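Local coordinates for protein D-mannonate dehydratase (Streptococcus suis, PDB 3BDK) that probably catalyses the dehydration of D-mannonate to 2-dehydro-3-deoxy-D-gluconate and water, using iron(II) or manganese(II), within a TIM-barrel fold, at residues N124-F129 with H219-P224; D193-L198 with P231-G236. All blocks are in the same frame, centred on the assembly; numbering follows the deposited sequence.

Interaction 1 (N124-F129 with H219-P224). With MN (manganese (II) ion), chain D; DNO (D-mannose), chain C.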
loop_
_atom_site.group_PDB
_atom_site.type_symbol
_atom_site.label_atom_id
_atom_site.label_comp_id
_atom_site.label_asym_id
_atom_site.label_seq_id
_atom_site.Cartn_x
_atom_site.Cartn_y
_atom_site.Cartn_z
ATOM N N ASN A 124 18.941 -20.815 -1.322
ATOM C CA ASN A 124 18.647 -21.461 -2.622
ATOM C C ASN A 124 19.558 -22.630 -2.983
ATOM O O ASN A 124 20.536 -22.894 -2.293
ATOM C CB ASN A 124 18.659 -20.440 -3.765
ATOM C CG ASN A 124 20.041 -20.188 -4.314
ATOM O OD1 ASN A 124 20.746 -21.112 -4.704
ATOM N ND2 ASN A 124 20.435 -18.925 -4.362
ATOM N N PHE A 125 19.225 -23.316 -4.078
ATOM C CA PHE A 125 20.068 -24.372 -4.640
ATOM C C PHE A 125 20.137 -24.215 -6.160
ATOM O O PHE A 125 19.691 -25.074 -6.926
ATOM C CB PHE A 125 19.562 -25.758 -4.236
ATOM C CG PHE A 125 20.662 -26.746 -3.962
ATOM C CD1 PHE A 125 21.215 -26.855 -2.687
ATOM C CD2 PHE A 125 21.163 -27.559 -4.984
ATOM C CE1 PHE A 125 22.239 -27.769 -2.430
ATOM C CE2 PHE A 125 22.181 -28.479 -4.734
ATOM C CZ PHE A 125 22.719 -28.584 -3.457
ATOM N N MET A 126 20.719 -23.096 -6.574
ATOM C CA MET A 126 20.686 -22.660 -7.938
ATOM C C MET A 126 22.105 -22.502 -8.438
ATOM O O MET A 126 22.832 -21.602 -8.013
ATOM C CB MET A 126 19.942 -21.334 -8.031
ATOM C CG MET A 126 19.180 -21.119 -9.335
ATOM S SD MET A 126 18.482 -19.455 -9.497
ATOM C CE MET A 126 17.860 -19.185 -7.826
ATOM N N PRO A 127 22.519 -23.386 -9.344
ATOM C CA PRO A 127 23.849 -23.295 -9.907
ATOM C C PRO A 127 24.143 -21.883 -10.361
ATOM O O PRO A 127 23.244 -21.220 -10.884
ATOM C CB PRO A 127 23.760 -24.205 -11.119
ATOM C CG PRO A 127 22.749 -25.224 -10.739
ATOM C CD PRO A 127 21.763 -24.538 -9.868
ATOM N N VAL A 128 25.377 -21.437 -10.113
ATOM C CA VAL A 128 25.973 -20.233 -10.682
ATOM C C VAL A 128 25.404 -18.897 -10.177
ATOM O O VAL A 128 26.069 -18.193 -9.420
ATOM C CB VAL A 128 26.002 -20.274 -12.233
ATOM C CG1 VAL A 128 26.964 -19.236 -12.767
ATOM C CG2 VAL A 128 26.422 -21.632 -12.723
ATOM N N PHE A 129 24.193 -18.545 -10.606
ATOM C CA PHE A 129 23.560 -17.274 -10.239
ATOM C C PHE A 129 22.390 -17.533 -9.307
ATOM O O PHE A 129 21.866 -18.643 -9.286
ATOM C CB PHE A 129 23.013 -16.556 -11.479
ATOM C CG PHE A 129 23.923 -16.606 -12.675
ATOM C CD1 PHE A 129 23.751 -17.581 -13.651
ATOM C CD2 PHE A 129 24.940 -15.671 -12.831
ATOM C CE1 PHE A 129 24.592 -17.637 -14.768
ATOM C CE2 PHE A 129 25.784 -15.720 -13.933
ATOM C CZ PHE A 129 25.609 -16.709 -14.908
ATOM N N HIS A 219 14.332 -20.951 -1.283
ATOM C CA HIS A 219 13.927 -20.017 -2.327
ATOM C C HIS A 219 13.942 -20.684 -3.698
ATOM O O HIS A 219 14.963 -21.222 -4.127
ATOM C CB HIS A 219 14.840 -18.789 -2.329
ATOM C CG HIS A 219 14.258 -17.607 -3.040
ATOM N ND1 HIS A 219 14.357 -17.434 -4.404
ATOM C CD2 HIS A 219 13.570 -16.537 -2.575
ATOM C CE1 HIS A 219 13.756 -16.310 -4.749
ATOM N NE2 HIS A 219 13.270 -15.746 -3.658
ATOM N N PRO A 220 12.802 -20.645 -4.381
ATOM C CA PRO A 220 12.636 -21.371 -5.644
ATOM C C PRO A 220 13.583 -20.854 -6.722
ATOM O O PRO A 220 14.223 -19.819 -6.536
ATOM C CB PRO A 220 11.187 -21.067 -6.029
ATOM C CG PRO A 220 10.907 -19.747 -5.404
ATOM C CD PRO A 220 11.678 -19.732 -4.114
ATOM N N ASP A 221 13.667 -21.574 -7.837
ATOM C CA ASP A 221 14.594 -21.222 -8.907
ATOM C C ASP A 221 14.067 -20.053 -9.732
ATOM O O ASP A 221 12.906 -20.043 -10.141
ATOM C CB ASP A 221 14.849 -22.430 -9.811
ATOM C CG ASP A 221 16.015 -23.275 -9.339
ATOM O OD1 ASP A 221 16.238 -24.360 -9.918
ATOM O OD2 ASP A 221 16.710 -22.855 -8.390
ATOM N N ASP A 222 14.927 -19.069 -9.970
ATOM C CA ASP A 222 14.484 -17.757 -10.426
ATOM C C ASP A 222 15.362 -17.242 -11.562
ATOM O O ASP A 222 16.424 -16.667 -11.325
ATOM C CB ASP A 222 14.483 -16.758 -9.266
ATOM C CG ASP A 222 14.243 -15.333 -9.725
ATOM O OD1 ASP A 222 13.798 -15.145 -10.877
ATOM O OD2 ASP A 222 14.498 -14.402 -8.933
ATOM N N PRO A 223 14.911 -17.451 -12.794
ATOM C CA PRO A 223 13.595 -18.049 -13.041
ATOM C C PRO A 223 13.642 -19.571 -12.964
ATOM O O PRO A 223 14.708 -20.145 -12.742
ATOM C CB PRO A 223 13.279 -17.605 -14.470
ATOM C CG PRO A 223 14.611 -17.430 -15.108
ATOM C CD PRO A 223 15.520 -16.921 -14.026
ATOM N N PRO A 224 12.492 -20.214 -13.144
ATOM C CA PRO A 224 12.341 -21.632 -12.808
ATOM C C PRO A 224 12.485 -22.524 -14.037
ATOM O O PRO A 224 11.731 -23.484 -14.194
ATOM C CB PRO A 224 10.911 -21.708 -12.268
ATOM C CG PRO A 224 10.198 -20.597 -12.952
ATOM C CD PRO A 224 11.207 -19.494 -13.104
HETATM MN MN MN D . 13.239 -13.272 -3.506
HETATM C C1 DNO C . 16.462 -12.394 -6.151
HETATM C C2 DNO C . 16.263 -11.724 -4.782
HETATM C C3 DNO C . 17.570 -11.193 -4.113
HETATM C C4 DNO C . 18.795 -12.130 -3.855
HETATM C C5 DNO C . 18.555 -13.599 -3.393
HETATM C C6 DNO C . 19.748 -14.078 -2.556
HETATM O O1 DNO C . 15.492 -12.665 -6.862
HETATM O O2 DNO C . 15.526 -12.591 -3.902
HETATM O O3 DNO C . 17.224 -10.614 -2.859
HETATM O O4 DNO C . 19.671 -12.090 -4.990
HETATM O O5 DNO C . 17.364 -13.770 -2.607
HETATM O O6 DNO C . 20.646 -14.815 -3.390
#
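Met126 and Asp221 bury much of this contact, their side chains running antiparallel alongside one another. The methionine CG lies 3.2 Å from Asp221 OD2, an aliphatic carbon against a carboxylate oxygen. Asp221 OD1 accepts a hydrogen bond from the backbone N of Ile234. Met126 SD receives a weak but nearly straight hydrogen bond from the backbone N of Asp222 (3.6 Å, 175°). A thioether suits this buried place, being apolar enough for the interior yet able to offer sulfur to an amide. The methionine chain bends at its last torsion (chi3 -42°), bringing CE to 3.9 Å from Pro220 O.

The backbone of Met126 is itself held by an Asx turn, in which Asn124 OD1 accepts from Met126 N at 2.7 Å. An amide side chain is apt here, because its ND2 can donate at the same time to Asp130, a residue of the ligand pocket.

Across from Asn124, whose CB packs 3.8 Å from His219 O, the histidine extends its imidazole to the metal. CG stands anti to the backbone N (chi1 -161°), and ND1 donates to a lone pair of Pro220 O; although that oxygen is tilted out of the ring plane, the bond restrains the ring's rotation. His219 NE2 meets manganese at 2.5 Å, alongside His286, Asp330 and O2 of the bound D-mannose. Asp222 OD2 lies 2.9 Å from the sugar O1, while its OD1 is salt-bridged to Arg133. Both segments follow neighbouring parallel strands, 120-123 and 215-218, and their meeting builds part of the metal and sugar site at the C-terminal mouth of a xylose isomerase-like TIM barrel.

Interaction 2 (D193-L198 with P231-G236)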
loop_
_atom_site.group_PDB
_atom_site.type_symbol
_atom_site.label_atom_id
_atom_site.label_comp_id
_atom_site.label_asym_id
_atom_site.label_seq_id
_atom_site.Cartn_x
_atom_site.Cartn_y
_atom_site.Cartn_z
ATOM N N ASP A 193 21.888 -35.390 -10.853
ATOM C CA ASP A 193 23.099 -35.147 -10.083
ATOM C C ASP A 193 22.847 -34.076 -9.025
ATOM O O ASP A 193 23.280 -34.221 -7.859
ATOM C CB ASP A 193 24.250 -34.693 -10.980
ATOM C CG ASP A 193 24.726 -35.775 -11.894
ATOM O OD1 ASP A 193 25.499 -35.474 -12.829
ATOM O OD2 ASP A 193 24.336 -36.934 -11.676
ATOM N N LEU A 194 22.156 -33.004 -9.448
ATOM C CA LEU A 194 21.885 -31.853 -8.591
ATOM C C LEU A 194 20.824 -32.202 -7.565
ATOM O O LEU A 194 20.847 -31.685 -6.455
ATOM C CB LEU A 194 21.452 -30.640 -9.410
ATOM C CG LEU A 194 21.510 -29.283 -8.704
ATOM C CD1 LEU A 194 22.959 -28.877 -8.446
ATOM C CD2 LEU A 194 20.817 -28.240 -9.513
ATOM N N TRP A 195 19.893 -33.074 -7.926
ATOM C CA TRP A 195 18.985 -33.618 -6.919
ATOM C C TRP A 195 19.799 -34.335 -5.848
ATOM O O TRP A 195 19.662 -34.039 -4.671
ATOM C CB TRP A 195 17.919 -34.539 -7.531
ATOM C CG TRP A 195 16.714 -33.797 -8.070
ATOM C CD1 TRP A 195 16.347 -33.680 -9.375
ATOM C CD2 TRP A 195 15.723 -33.073 -7.310
ATOM N NE1 TRP A 195 15.194 -32.942 -9.477
ATOM C CE2 TRP A 195 14.797 -32.551 -8.226
ATOM C CE3 TRP A 195 15.536 -32.818 -5.945
ATOM C CZ2 TRP A 195 13.698 -31.790 -7.827
ATOM C CZ3 TRP A 195 14.439 -32.058 -5.546
ATOM C CH2 TRP A 195 13.539 -31.554 -6.477
ATOM N N ALA A 196 20.693 -35.222 -6.282
ATOM C CA ALA A 196 21.598 -35.958 -5.393
ATOM C C ALA A 196 22.472 -35.058 -4.522
ATOM O O ALA A 196 22.677 -35.336 -3.348
ATOM C CB ALA A 196 22.471 -36.913 -6.198
ATOM N N ASN A 197 23.000 -33.990 -5.099
ATOM C CA ASN A 197 23.813 -33.090 -4.329
ATOM C C ASN A 197 22.994 -32.423 -3.229
ATOM O O ASN A 197 23.498 -32.211 -2.114
ATOM C CB ASN A 197 24.485 -32.084 -5.246
ATOM C CG ASN A 197 25.437 -32.753 -6.228
ATOM O OD1 ASN A 197 25.727 -33.939 -6.110
ATOM N ND2 ASN A 197 25.925 -31.996 -7.195
ATOM N N LEU A 198 21.724 -32.148 -3.532
ATOM C CA LEU A 198 20.818 -31.487 -2.612
ATOM C C LEU A 198 20.385 -32.430 -1.525
ATOM O O LEU A 198 20.352 -32.061 -0.354
ATOM C CB LEU A 198 19.573 -30.959 -3.339
ATOM C CG LEU A 198 18.425 -30.362 -2.495
ATOM C CD1 LEU A 198 18.857 -29.116 -1.716
ATOM C CD2 LEU A 198 17.223 -30.043 -3.364
ATOM N N PRO A 231 21.540 -26.330 -15.312
ATOM C CA PRO A 231 20.368 -27.032 -14.806
ATOM C C PRO A 231 19.645 -26.281 -13.659
ATOM O O PRO A 231 20.287 -25.514 -12.926
ATOM C CB PRO A 231 20.968 -28.351 -14.318
ATOM C CG PRO A 231 22.273 -27.959 -13.801
ATOM C CD PRO A 231 22.777 -26.855 -14.705
ATOM N N ARG A 232 18.326 -26.479 -13.540
ATOM C CA ARG A 232 17.534 -25.935 -12.442
ATOM C C ARG A 232 16.550 -26.988 -12.028
ATOM O O ARG A 232 15.990 -27.666 -12.883
ATOM C CB ARG A 232 16.757 -24.698 -12.867
ATOM C CG ARG A 232 17.469 -23.373 -12.657
ATOM C CD ARG A 232 18.463 -23.038 -13.780
ATOM N NE ARG A 232 19.067 -21.728 -13.548
ATOM C CZ ARG A 232 20.257 -21.511 -12.977
ATOM N NH1 ARG A 232 20.694 -20.262 -12.808
ATOM N NH2 ARG A 232 21.027 -22.520 -12.582
ATOM N N ILE A 233 16.327 -27.140 -10.722
ATOM C CA ILE A 233 15.420 -28.181 -10.249
ATOM C C ILE A 233 14.254 -27.680 -9.393
ATOM O O ILE A 233 13.197 -28.334 -9.307
ATOM C CB ILE A 233 16.163 -29.371 -9.555
ATOM C CG1 ILE A 233 17.062 -28.888 -8.398
ATOM C CG2 ILE A 233 16.929 -30.202 -10.587
ATOM C CD1 ILE A 233 17.693 -30.024 -7.598
ATOM N N ILE A 234 14.416 -26.529 -8.762
ATOM C CA ILE A 234 13.336 -26.030 -7.943
ATOM C C ILE A 234 12.500 -25.113 -8.807
ATOM O O ILE A 234 12.618 -23.892 -8.768
ATOM C CB ILE A 234 13.831 -25.416 -6.603
ATOM C CG1 ILE A 234 14.950 -26.294 -6.016
ATOM C CG2 ILE A 234 12.703 -25.372 -5.599
ATOM C CD1 ILE A 234 14.517 -27.767 -5.733
ATOM N N THR A 235 11.639 -25.741 -9.588
ATOM C CA THR A 235 11.048 -25.097 -10.741
ATOM C C THR A 235 9.506 -25.192 -10.817
ATOM O O THR A 235 8.900 -24.457 -11.593
ATOM C CB THR A 235 11.718 -25.654 -12.070
ATOM O OG1 THR A 235 11.497 -27.061 -12.183
ATOM C CG2 THR A 235 13.225 -25.397 -12.110
ATOM N N GLY A 236 8.882 -26.073 -10.019
ATOM C CA GLY A 236 7.429 -26.313 -10.079
ATOM C C GLY A 236 6.836 -27.337 -9.104
ATOM O O GLY A 236 7.516 -27.837 -8.199
#
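In the outer helical layer of the TIM barrel, Trp195, Leu194 and Leu198 of helix 191-210 receive Ile233 and Ile234 from the loop that joins strand 215-218 to helix 237-245. Ile233 is the central piece. With chi1 at 55° and an extended chi2, its CG1-CD1 arm and its CG2 both come to lie over one face of the indole. Ile233 CD1 stands 3.8 Å from the centroid of the five-membered ring of Trp195, only 18° off the ring normal, in a CH-pi contact. The other branch sits nearer the nitrogen, with Ile233 CG2 3.4 Å from Trp195 NE1. A beta-branched residue fits well because both arms are used on one flat surface.

Tryptophan supplies a broad face, and it has a second partner in Arg242, which makes a cation-pi interaction with it. Ile234, the centre of an inverse gamma turn, brings its CD1 obliquely to the six-membered ring, 4.0 Å from Trp195 CH2. Leu198, one helical turn on from Leu194, completes a triangle of methyls, its CD2 lying 4.3 Å from CD1 of both Ile233 and Ile234. No hydrogen bond crosses the contact, as befits apolar branches meeting in a buried layer. Leu194 comes to Ile233 at a slant, its CD2 4.0 Å from Ile233 CG1, and Ile233 CD1 also reaches within 3.7 Å of the helical carbonyl oxygen Leu194 O, which accepts from Leu198 N.

How the interactions relate
Both contacts are buried, but at different distances from the chain's centre: the centre of interaction 1 lies about 10 Å from it and that of interaction 2 about 17 Å. Their second segments, 219-224 and 231-236, share the loop after strand 215-218, and they join directly, Asp221 N approaching Ile234 O at 2.7 Å in a probable hydrogen bond. Arg232 NH2 probably bonds Pro127 O as well, tying 231-236 to 124-129. Chemistry follows place: interaction 1, at the metal and sugar site, mixes carboxylates, imidazole, amide and thioether, whereas interaction 2, against helix 191-210 of the outer layer, relies on aliphatic and aromatic contacts.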